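Long-range contacts in leucyl-trna synthetase (Plasmodium falciparum, PDB 5FOC), which charges tRNA(Leu) with leucine as the whole synthetase, of which this chain is the editing domain, a part that probably deacylates wrongly charged tRNA: residues 11-21 with 223-232; 132-142 with 253-261. The protein carries 2 engineered substitutions. All coordinates share one frame; numbering follows the deposited sequence.

Contact 1 of 2, residues 11-21 with 223-232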
loop_
_atom_site.group_PDB
_atom_site.type_symbol
_atom_site.label_atom_id
_atom_site.label_comp_id
_atom_site.label_asym_id
_atom_site.label_seq_id
_atom_site.Cartn_x
_atom_site.Cartn_y
_atom_site.Cartn_z
ATOM N N ILE A 11 -4.056 -0.527 -5.656
ATOM C CA ILE A 11 -5.292 -0.213 -4.932
ATOM C C ILE A 11 -5.037 1.066 -4.155
ATOM O O ILE A 11 -3.992 1.224 -3.546
ATOM C CB ILE A 11 -5.678 -1.391 -4.021
ATOM C CG1 ILE A 11 -5.965 -2.650 -4.898
ATOM C CG2 ILE A 11 -6.898 -1.065 -3.159
ATOM C CD1 ILE A 11 -6.239 -3.916 -4.130
ATOM N N LYS A 12 -6.042 1.966 -4.213
ATOM C CA LYS A 12 -5.997 3.214 -3.430
ATOM C C LYS A 12 -6.239 2.914 -1.965
ATOM O O LYS A 12 -7.286 2.433 -1.621
ATOM C CB LYS A 12 -6.997 4.207 -3.950
ATOM C CG LYS A 12 -6.605 4.791 -5.301
ATOM C CD LYS A 12 -7.708 5.581 -5.920
ATOM C CE LYS A 12 -7.391 6.181 -7.267
ATOM N NZ LYS A 12 -8.600 6.835 -7.785
ATOM N N ILE A 13 -5.213 3.109 -1.173
ATOM C CA ILE A 13 -5.277 2.848 0.255
ATOM C C ILE A 13 -5.306 4.229 0.946
ATOM O O ILE A 13 -4.306 4.883 1.109
ATOM C CB ILE A 13 -4.108 1.950 0.751
ATOM C CG1 ILE A 13 -4.184 0.558 0.124
ATOM C CG2 ILE A 13 -4.122 1.798 2.258
ATOM C CD1 ILE A 13 -3.000 -0.332 0.452
ATOM N N PHE A 14 -6.507 4.616 1.384
ATOM C CA PHE A 14 -6.708 5.956 1.903
ATOM C C PHE A 14 -6.296 5.976 3.382
ATOM O O PHE A 14 -6.442 4.984 4.098
ATOM C CB PHE A 14 -8.209 6.295 1.843
ATOM C CG PHE A 14 -8.761 6.372 0.435
ATOM C CD1 PHE A 14 -8.652 7.532 -0.311
ATOM C CD2 PHE A 14 -9.373 5.276 -0.134
ATOM C CE1 PHE A 14 -9.120 7.572 -1.617
ATOM C CE2 PHE A 14 -9.856 5.317 -1.443
ATOM C CZ PHE A 14 -9.714 6.455 -2.186
ATOM N N VAL A 15 -5.742 7.111 3.787
ATOM C CA VAL A 15 -5.452 7.376 5.204
ATOM C C VAL A 15 -6.702 7.910 5.936
ATOM O O VAL A 15 -7.344 8.826 5.465
ATOM C CB VAL A 15 -4.303 8.396 5.311
ATOM C CG1 VAL A 15 -4.107 8.931 6.730
ATOM C CG2 VAL A 15 -2.999 7.794 4.752
ATOM N N SER A 16 -7.019 7.242 7.047
ATOM C CA SER A 16 -8.161 7.621 7.924
ATOM C C SER A 16 -7.863 8.917 8.687
ATOM O O SER A 16 -8.632 9.852 8.595
ATOM C CB SER A 16 -8.508 6.475 8.914
ATOM O OG SER A 16 -8.621 5.210 8.269
ATOM N N ASN A 17 -6.740 8.974 9.383
ATOM C CA ASN A 17 -6.402 10.179 10.183
ATOM C C ASN A 17 -5.390 11.050 9.513
ATOM O O ASN A 17 -4.192 11.030 9.822
ATOM C CB ASN A 17 -5.969 9.837 11.611
ATOM C CG ASN A 17 -6.049 11.060 12.587
ATOM O OD1 ASN A 17 -5.790 12.235 12.241
ATOM N ND2 ASN A 17 -6.396 10.767 13.822
ATOM N N VAL A 18 -5.916 11.866 8.632
ATOM C CA VAL A 18 -5.128 12.802 7.873
ATOM C C VAL A 18 -4.468 13.880 8.675
ATOM O O VAL A 18 -3.389 14.314 8.382
ATOM C CB VAL A 18 -5.871 13.342 6.612
ATOM C CG1 VAL A 18 -6.060 12.213 5.557
ATOM C CG2 VAL A 18 -7.162 14.086 6.935
ATOM N N LYS A 19 -5.077 14.305 9.813
ATOM C CA LYS A 19 -4.353 15.218 10.660
ATOM C C LYS A 19 -3.105 14.632 11.299
ATOM O O LYS A 19 -2.117 15.311 11.434
ATOM C CB LYS A 19 -5.308 15.713 11.804
ATOM C CG LYS A 19 -6.395 16.601 11.247
ATOM C CD LYS A 19 -7.429 17.026 12.330
ATOM C CE LYS A 19 -8.546 17.854 11.717
ATOM N NZ LYS A 19 -9.433 18.416 12.811
ATOM N N ASP A 20 -3.131 13.357 11.681
ATOM C CA ASP A 20 -1.892 12.694 12.153
ATOM C C ASP A 20 -0.848 12.536 10.997
ATOM O O ASP A 20 0.358 12.693 11.212
ATOM C CB ASP A 20 -2.188 11.298 12.727
ATOM C CG ASP A 20 -2.926 11.346 14.056
ATOM O OD1 ASP A 20 -2.909 12.383 14.788
ATOM O OD2 ASP A 20 -3.515 10.296 14.392
ATOM N N PHE A 21 -1.367 12.289 9.791
ATOM C CA PHE A 21 -0.486 12.270 8.632
ATOM C C PHE A 21 0.211 13.635 8.441
ATOM O O PHE A 21 1.411 13.701 8.177
ATOM C CB PHE A 21 -1.257 11.866 7.361
ATOM C CG PHE A 21 -0.343 11.613 6.124
ATOM C CD1 PHE A 21 0.040 12.645 5.293
ATOM C CD2 PHE A 21 0.092 10.345 5.870
ATOM C CE1 PHE A 21 0.923 12.402 4.203
ATOM C CE2 PHE A 21 0.941 10.095 4.758
ATOM C CZ PHE A 21 1.314 11.123 3.936
ATOM N N PHE A 223 5.294 5.713 9.379
ATOM C CA PHE A 223 3.899 5.461 9.041
ATOM C C PHE A 223 3.276 4.270 9.747
ATOM O O PHE A 223 2.050 4.067 9.646
ATOM C CB PHE A 223 3.741 5.263 7.554
ATOM C CG PHE A 223 4.178 6.430 6.710
ATOM C CD1 PHE A 223 3.630 7.703 6.869
ATOM C CD2 PHE A 223 5.095 6.248 5.677
ATOM C CE1 PHE A 223 4.013 8.744 6.034
ATOM C CE2 PHE A 223 5.485 7.292 4.864
ATOM C CZ PHE A 223 4.947 8.526 5.018
ATOM N N VAL A 224 4.116 3.475 10.422
ATOM C CA VAL A 224 3.643 2.282 11.102
ATOM C C VAL A 224 2.649 2.697 12.177
ATOM O O VAL A 224 2.900 3.588 12.966
ATOM C CB VAL A 224 4.799 1.416 11.644
ATOM C CG1 VAL A 224 4.306 0.263 12.497
ATOM C CG2 VAL A 224 5.554 0.836 10.435
ATOM N N GLY A 225 1.488 2.065 12.127
ATOM C CA GLY A 225 0.382 2.354 13.096
ATOM C C GLY A 225 -0.712 3.275 12.557
ATOM O O GLY A 225 -1.813 3.346 13.117
ATOM N N LEU A 226 -0.443 4.033 11.484
ATOM C CA LEU A 226 -1.472 4.798 10.820
ATOM C C LEU A 226 -2.613 3.907 10.393
ATOM O O LEU A 226 -2.415 2.774 9.921
ATOM C CB LEU A 226 -0.985 5.515 9.565
ATOM C CG LEU A 226 -0.232 6.817 9.621
ATOM C CD1 LEU A 226 0.028 7.324 8.202
ATOM C CD2 LEU A 226 -1.069 7.844 10.344
ATOM N N GLU A 227 -3.813 4.440 10.494
ATOM C CA GLU A 227 -5.006 3.709 10.092
ATOM C C GLU A 227 -5.284 4.043 8.627
ATOM O O GLU A 227 -5.285 5.203 8.219
ATOM C CB GLU A 227 -6.191 4.117 11.051
ATOM C CG GLU A 227 -7.428 3.273 10.772
ATOM C CD GLU A 227 -8.656 3.709 11.574
ATOM O OE1 GLU A 227 -8.695 4.887 11.925
ATOM O OE2 GLU A 227 -9.556 2.889 11.781
ATOM N N THR A 228 -5.461 2.975 7.821
ATOM C CA THR A 228 -5.842 3.118 6.399
ATOM C C THR A 228 -7.119 2.326 6.067
ATOM O O THR A 228 -7.569 1.469 6.848
ATOM C CB THR A 228 -4.674 2.705 5.450
ATOM O OG1 THR A 228 -4.472 1.315 5.588
ATOM C CG2 THR A 228 -3.395 3.496 5.783
ATOM N N TYR A 229 -7.670 2.578 4.873
ATOM C CA TYR A 229 -8.785 1.788 4.397
ATOM C C TYR A 229 -8.795 1.843 2.861
ATOM O O TYR A 229 -8.190 2.731 2.273
ATOM C CB TYR A 229 -10.136 2.245 5.041
ATOM C CG TYR A 229 -10.549 3.597 4.580
ATOM C CD1 TYR A 229 -9.971 4.737 5.119
ATOM C CD2 TYR A 229 -11.465 3.747 3.537
ATOM C CE1 TYR A 229 -10.324 6.004 4.670
ATOM C CE2 TYR A 229 -11.786 5.006 3.044
ATOM C CZ TYR A 229 -11.235 6.138 3.634
ATOM O OH TYR A 229 -11.594 7.392 3.148
ATOM N N THR A 230 -9.541 0.918 2.279
ATOM C CA THR A 230 -9.839 0.974 0.832
ATOM C C THR A 230 -11.349 0.976 0.638
ATOM O O THR A 230 -12.106 0.739 1.636
ATOM C CB THR A 230 -9.286 -0.267 0.075
ATOM O OG1 THR A 230 -10.118 -1.396 0.324
ATOM C CG2 THR A 230 -7.819 -0.539 0.422
ATOM N N ASN A 231 -11.846 1.212 -0.564
ATOM C CA ASN A 231 -13.287 1.122 -0.816
ATOM C C ASN A 231 -13.764 -0.299 -1.133
ATOM O O ASN A 231 -14.933 -0.508 -1.479
ATOM C CB ASN A 231 -13.705 2.106 -1.915
ATOM C CG ASN A 231 -13.597 3.546 -1.459
ATOM O OD1 ASN A 231 -13.924 3.882 -0.303
ATOM N ND2 ASN A 231 -13.182 4.414 -2.346
ATOM N N ILE A 232 -12.858 -1.270 -1.000
ATOM C CA ILE A 232 -13.160 -2.655 -1.228
ATOM C C ILE A 232 -13.153 -3.484 0.052
ATOM O O ILE A 232 -13.818 -4.515 0.116
ATOM C CB ILE A 232 -12.137 -3.269 -2.258
ATOM C CG1 ILE A 232 -11.992 -2.344 -3.444
ATOM C CG2 ILE A 232 -12.577 -4.662 -2.688
ATOM C CD1 ILE A 232 -10.753 -2.611 -4.274
HETATM O O HOH W 1 -9.980 1.971 -2.560
HETATM O O HOH W 2 -4.730 7.398 9.979
#

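Contact 2 of 2, residues 132-142 with 253-261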
loop_
_atom_site.group_PDB
_atom_site.type_symbol
_atom_site.label_atom_id
_atom_site.label_comp_id
_atom_site.label_asym_id
_atom_site.label_seq_id
_atom_site.Cartn_x
_atom_site.Cartn_y
_atom_site.Cartn_z
ATOM N N THR A 132 -8.672 -10.669 -3.814
ATOM C CA THR A 132 -8.564 -10.862 -2.361
ATOM C C THR A 132 -8.710 -9.543 -1.602
ATOM O O THR A 132 -8.664 -9.598 -0.382
ATOM C CB THR A 132 -7.196 -11.526 -1.987
ATOM O OG1 THR A 132 -6.094 -10.620 -2.192
ATOM C CG2 THR A 132 -6.979 -12.873 -2.821
ATOM N N ALA A 133 -8.896 -8.421 -2.273
ATOM C CA ALA A 133 -8.871 -7.111 -1.599
ATOM C C ALA A 133 -9.956 -7.003 -0.516
ATOM O O ALA A 133 -9.775 -6.241 0.498
ATOM C CB ALA A 133 -9.023 -5.988 -2.579
ATOM N N TYR A 134 -11.081 -7.678 -0.705
ATOM C CA TYR A 134 -12.160 -7.600 0.385
ATOM C C TYR A 134 -11.613 -8.075 1.713
ATOM O O TYR A 134 -12.090 -7.559 2.788
ATOM C CB TYR A 134 -13.364 -8.437 -0.018
ATOM C CG TYR A 134 -14.505 -8.557 0.955
ATOM C CD1 TYR A 134 -15.359 -7.485 1.124
ATOM C CD2 TYR A 134 -14.785 -9.737 1.576
ATOM C CE1 TYR A 134 -16.473 -7.587 1.967
ATOM C CE2 TYR A 134 -15.885 -9.862 2.441
ATOM C CZ TYR A 134 -16.717 -8.777 2.586
ATOM O OH TYR A 134 -17.794 -8.851 3.405
ATOM N N GLY A 135 -10.695 -9.038 1.731
ATOM C CA GLY A 135 -10.121 -9.582 2.958
ATOM C C GLY A 135 -8.980 -8.818 3.582
ATOM O O GLY A 135 -8.368 -9.319 4.497
ATOM N N GLN A 136 -8.622 -7.656 3.039
ATOM C CA GLN A 136 -7.468 -6.922 3.511
ATOM C C GLN A 136 -7.670 -6.533 4.996
ATOM O O GLN A 136 -8.711 -5.944 5.287
ATOM C CB GLN A 136 -7.226 -5.663 2.690
ATOM C CG GLN A 136 -5.920 -4.999 3.034
ATOM C CD GLN A 136 -5.604 -3.755 2.261
ATOM O OE1 GLN A 136 -6.273 -3.440 1.284
ATOM N NE2 GLN A 136 -4.633 -2.978 2.746
ATOM N N ASN A 137 -6.730 -6.902 5.828
ATOM C CA ASN A 137 -6.801 -6.535 7.296
ATOM C C ASN A 137 -5.755 -5.556 7.765
ATOM O O ASN A 137 -5.911 -4.903 8.824
ATOM C CB ASN A 137 -6.941 -7.784 8.177
ATOM C CG ASN A 137 -5.850 -8.809 8.013
ATOM O OD1 ASN A 137 -5.231 -8.906 6.914
ATOM N ND2 ASN A 137 -5.643 -9.643 9.014
ATOM N N TYR A 138 -4.665 -5.380 7.021
ATOM C CA TYR A 138 -3.603 -4.471 7.302
ATOM C C TYR A 138 -3.004 -3.961 5.993
ATOM O O TYR A 138 -3.451 -4.399 4.901
ATOM C CB TYR A 138 -2.498 -5.100 8.175
ATOM C CG TYR A 138 -3.007 -5.459 9.524
ATOM C CD1 TYR A 138 -3.062 -4.475 10.480
ATOM C CD2 TYR A 138 -3.492 -6.712 9.829
ATOM C CE1 TYR A 138 -3.559 -4.766 11.736
ATOM C CE2 TYR A 138 -3.965 -7.030 11.099
ATOM C CZ TYR A 138 -4.034 -6.005 12.045
ATOM O OH TYR A 138 -4.575 -6.325 13.316
ATOM N N THR A 139 -2.115 -3.003 6.122
ATOM C CA THR A 139 -1.317 -2.502 5.004
ATOM C C THR A 139 0.138 -2.649 5.393
ATOM O O THR A 139 0.577 -2.208 6.420
ATOM C CB THR A 139 -1.674 -1.013 4.730
ATOM O OG1 THR A 139 -3.033 -0.926 4.301
ATOM C CG2 THR A 139 -0.704 -0.390 3.730
ATOM N N PHE A 140 0.938 -3.303 4.555
ATOM C CA PHE A 140 2.337 -3.470 4.857
ATOM C C PHE A 140 3.241 -2.488 4.101
ATOM O O PHE A 140 2.969 -2.136 2.924
ATOM C CB PHE A 140 2.862 -4.860 4.485
ATOM C CG PHE A 140 2.339 -6.004 5.285
ATOM C CD1 PHE A 140 2.520 -6.074 6.677
ATOM C CD2 PHE A 140 1.780 -7.110 4.632
ATOM C CE1 PHE A 140 2.101 -7.223 7.383
ATOM C CE2 PHE A 140 1.377 -8.226 5.321
ATOM C CZ PHE A 140 1.513 -8.276 6.713
ATOM N N ILE A 141 4.273 -2.053 4.813
ATOM C CA ILE A 141 5.287 -1.124 4.313
ATOM C C ILE A 141 6.649 -1.563 4.793
ATOM O O ILE A 141 6.763 -2.265 5.793
ATOM C CB ILE A 141 4.961 0.325 4.751
ATOM C CG1 ILE A 141 5.650 1.357 3.904
ATOM C CG2 ILE A 141 5.283 0.549 6.217
ATOM C CD1 ILE A 141 5.114 2.777 4.063
ATOM N N ASN A 142 7.701 -1.244 4.024
ATOM C CA ASN A 142 9.023 -1.569 4.500
ATOM C C ASN A 142 9.500 -0.492 5.453
ATOM O O ASN A 142 9.677 0.623 5.018
ATOM C CB ASN A 142 9.996 -1.757 3.328
ATOM C CG ASN A 142 11.349 -2.282 3.761
ATOM O OD1 ASN A 142 11.878 -1.955 4.808
ATOM N ND2 ASN A 142 11.927 -3.126 2.920
ATOM N N GLY A 253 6.087 -0.822 -3.392
ATOM C CA GLY A 253 6.756 -1.150 -2.155
ATOM C C GLY A 253 5.709 -0.999 -1.018
ATOM O O GLY A 253 6.141 -0.956 0.121
ATOM N N ILE A 254 4.439 -1.059 -1.352
ATOM C CA ILE A 254 3.336 -1.045 -0.312
ATOM C C ILE A 254 2.432 -2.189 -0.728
ATOM O O ILE A 254 2.007 -2.253 -1.900
ATOM C CB ILE A 254 2.571 0.260 -0.369
ATOM C CG1 ILE A 254 3.527 1.404 -0.060
ATOM C CG2 ILE A 254 1.438 0.205 0.702
ATOM C CD1 ILE A 254 3.174 2.772 -0.594
ATOM N N VAL A 255 2.144 -3.095 0.186
ATOM C CA VAL A 255 1.274 -4.174 -0.142
ATOM C C VAL A 255 0.103 -4.369 0.828
ATOM O O VAL A 255 0.283 -4.242 2.026
ATOM C CB VAL A 255 2.048 -5.480 -0.301
ATOM C CG1 VAL A 255 3.078 -5.352 -1.436
ATOM C CG2 VAL A 255 2.736 -5.884 0.947
ATOM N N PRO A 256 -1.048 -4.716 0.288
ATOM C CA PRO A 256 -2.182 -5.107 1.135
ATOM C C PRO A 256 -1.856 -6.368 1.871
ATOM O O PRO A 256 -1.254 -7.297 1.292
ATOM C CB PRO A 256 -3.345 -5.297 0.160
ATOM C CG PRO A 256 -2.793 -5.058 -1.211
ATOM C CD PRO A 256 -1.369 -4.743 -1.150
ATOM N N CYS A 257 -2.183 -6.447 3.164
ATOM C CA CYS A 257 -2.073 -7.634 3.950
ATOM C C CYS A 257 -3.423 -8.333 3.830
ATOM O O CYS A 257 -4.460 -7.749 4.206
ATOM C CB CYS A 257 -1.795 -7.300 5.432
ATOM S SG CYS A 257 -1.797 -8.755 6.473
ATOM N N VAL A 258 -3.447 -9.546 3.264
ATOM C CA VAL A 258 -4.611 -10.409 3.307
ATOM C C VAL A 258 -4.201 -11.702 3.946
ATOM O O VAL A 258 -3.890 -12.678 3.250
ATOM C CB VAL A 258 -5.266 -10.683 1.933
ATOM C CG1 VAL A 258 -6.597 -11.438 2.081
ATOM C CG2 VAL A 258 -5.488 -9.399 1.201
ATOM N N SER A 259 -4.222 -11.764 5.270
ATOM C CA SER A 259 -3.603 -12.866 5.989
ATOM C C SER A 259 -4.306 -14.209 5.829
ATOM O O SER A 259 -3.673 -15.264 5.975
ATOM C CB SER A 259 -3.350 -12.538 7.448
ATOM O OG SER A 259 -4.586 -12.206 8.057
ATOM N N SER A 260 -5.573 -14.184 5.449
ATOM C CA SER A 260 -6.311 -15.408 5.184
ATOM C C SER A 260 -5.828 -16.122 3.944
ATOM O O SER A 260 -5.866 -17.319 3.937
ATOM C CB SER A 260 -7.809 -15.128 5.013
ATOM O OG SER A 260 -8.053 -14.112 4.079
ATOM N N ASP A 261 -5.465 -15.343 2.932
ATOM C CA ASP A 261 -5.276 -15.885 1.571
ATOM C C ASP A 261 -3.865 -15.855 1.062
ATOM O O ASP A 261 -3.609 -16.339 -0.106
ATOM C CB ASP A 261 -6.141 -15.093 0.641
ATOM C CG ASP A 261 -7.639 -15.274 0.936
ATOM O OD1 ASP A 261 -8.044 -16.354 1.428
ATOM O OD2 ASP A 261 -8.400 -14.351 0.583
#

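Contact 1 of 2, residues 11-21 with 223-232
Phe-14 and Tyr-229 meet at the centre of this contact, joined both by backbone and by side chain. As a hydrogen-bonded antiparallel pair they exchange two bonds, Phe-14 N to Tyr-229 O (2.7 Å) and Tyr-229 N to Phe-14 O (2.8 Å). The phenol of Tyr-229 swings back over its partner because CG stands between the backbone N and the carbonyl carbon (chi1 68°). Its face then receives Phe-14 CB, 3.8 Å from the ring centroid, while the two rings lie nearly parallel but slid apart.

On the opposite sheet face, beta-branched residues, well suited to strands, fit closely. Ile-13 CG2 presses on Thr-228 CB at 3.4 Å, tighter than usual, and Thr-228 OG1 finds a polar partner in Leu-238 O. Beyond the strands, Phe-21 and Phe-223 lie with planes only 6° apart yet little overlap, and Leu-226 CD1 meets the edge of the Phe-21 ring, 3.8 Å from Phe-21 CD2. Large apolar groups belong here, between helix 18-35 and the turn at 223-226.

The polar border is looser. Ser-16 N still donates to Glu-227 O (2.9 Å), but the extended Glu-227 side chain merely runs alongside the small Ser-16 hydroxymethyl group. Water links Glu-227 O to Asn-17 N, and a second water joins Lys-12 O to the exposed Asn-231 at its N. Asn-17 suits its place as N-cap, its OD1 accepting from Asp-20 N. Strands 7-15 and 227-229 thus pair antiparallel within the large mixed sheet of the editing domain, and strand 7-15 passes through the Asn-17 N-cap into helix 18-35.

Contact 2 of 2, residues 132-142 with 253-261
With SG anti to the backbone N (chi1 175°), Cys-257 reaches Phe-140, whose CG is anti to its own carbonyl carbon (chi1 -68°), putting the ring alongside the opposite strand. Cys-257 CB sits over the ring face, 3.3 Å from Phe-140 CE2, and SG approaches obliquely, 4.1 Å from the ring centroid. A small, polarisable thiol can lie close against an aromatic ring. Val-255 CG2 meets the same ring at its edge.

The strands are antiparallel: Phe-140 and Val-255 exchange two backbone bonds, whereas Pro-256, lacking an N-H, falls in the non-hydrogen-bonded pair with Thr-139. Pro-256 CB lies 3.4 Å from Gln-136 CD. The extended Gln-136 side chain passes over the proline and turns NE2 to Tyr-138 O (2.8 Å). Cys-257 N reaches Tyr-138 O at 3.0 Å from the other face of the carbonyl plane, so two donors grip one acceptor.

The backbone bond from Asn-137 N to Cys-257 O (2.9 Å) prolongs the pairing, and the side-chain amide adds to it. Asn-137 ND2 donates to Ser-259 OG (2.9 Å), which is tilted 25° out of the amide plane, while OD1 weakly accepts from Ser-259 N. Farther on, both Val-258 methyls pack against Thr-132 O, CG1 also nearing the side-chain-free Gly-135.

Thr-132 CG2 packs beside the Asp-261 carboxylate, which Ser-296 OG and Cys-297 N hold; by family resemblance, both residues probably border the editing pocket. Asparagine, glutamine and serine satisfy buried polar groups as regular pairing stops, implying that specific bonds as well as packing hold these irregular segments in shape.

How the contacts relate
The centres of contact 1 and contact 2 lie about 13 Å apart in one large mixed sheet of the editing domain. Along the chain the segments alternate, 11-21, 132-142, 223-232 and 253-261, so the two connections cross. Strand 238-242 ties them together, pairing antiparallel with 227-229 on one side and parallel with 138-141 on the other. The contacts also touch directly: Thr-228 OG1 and Thr-139 OG1 are 3.0 Å apart, a probable hydrogen bond, and Thr-230 CG2 packs on Gln-136 OE1. Sequence-distant pieces are therefore knitted into a continuous sheet, joining strand 7-15 to strands 138-141 and 254-257, whose flanking loops carry the rest of contact 2.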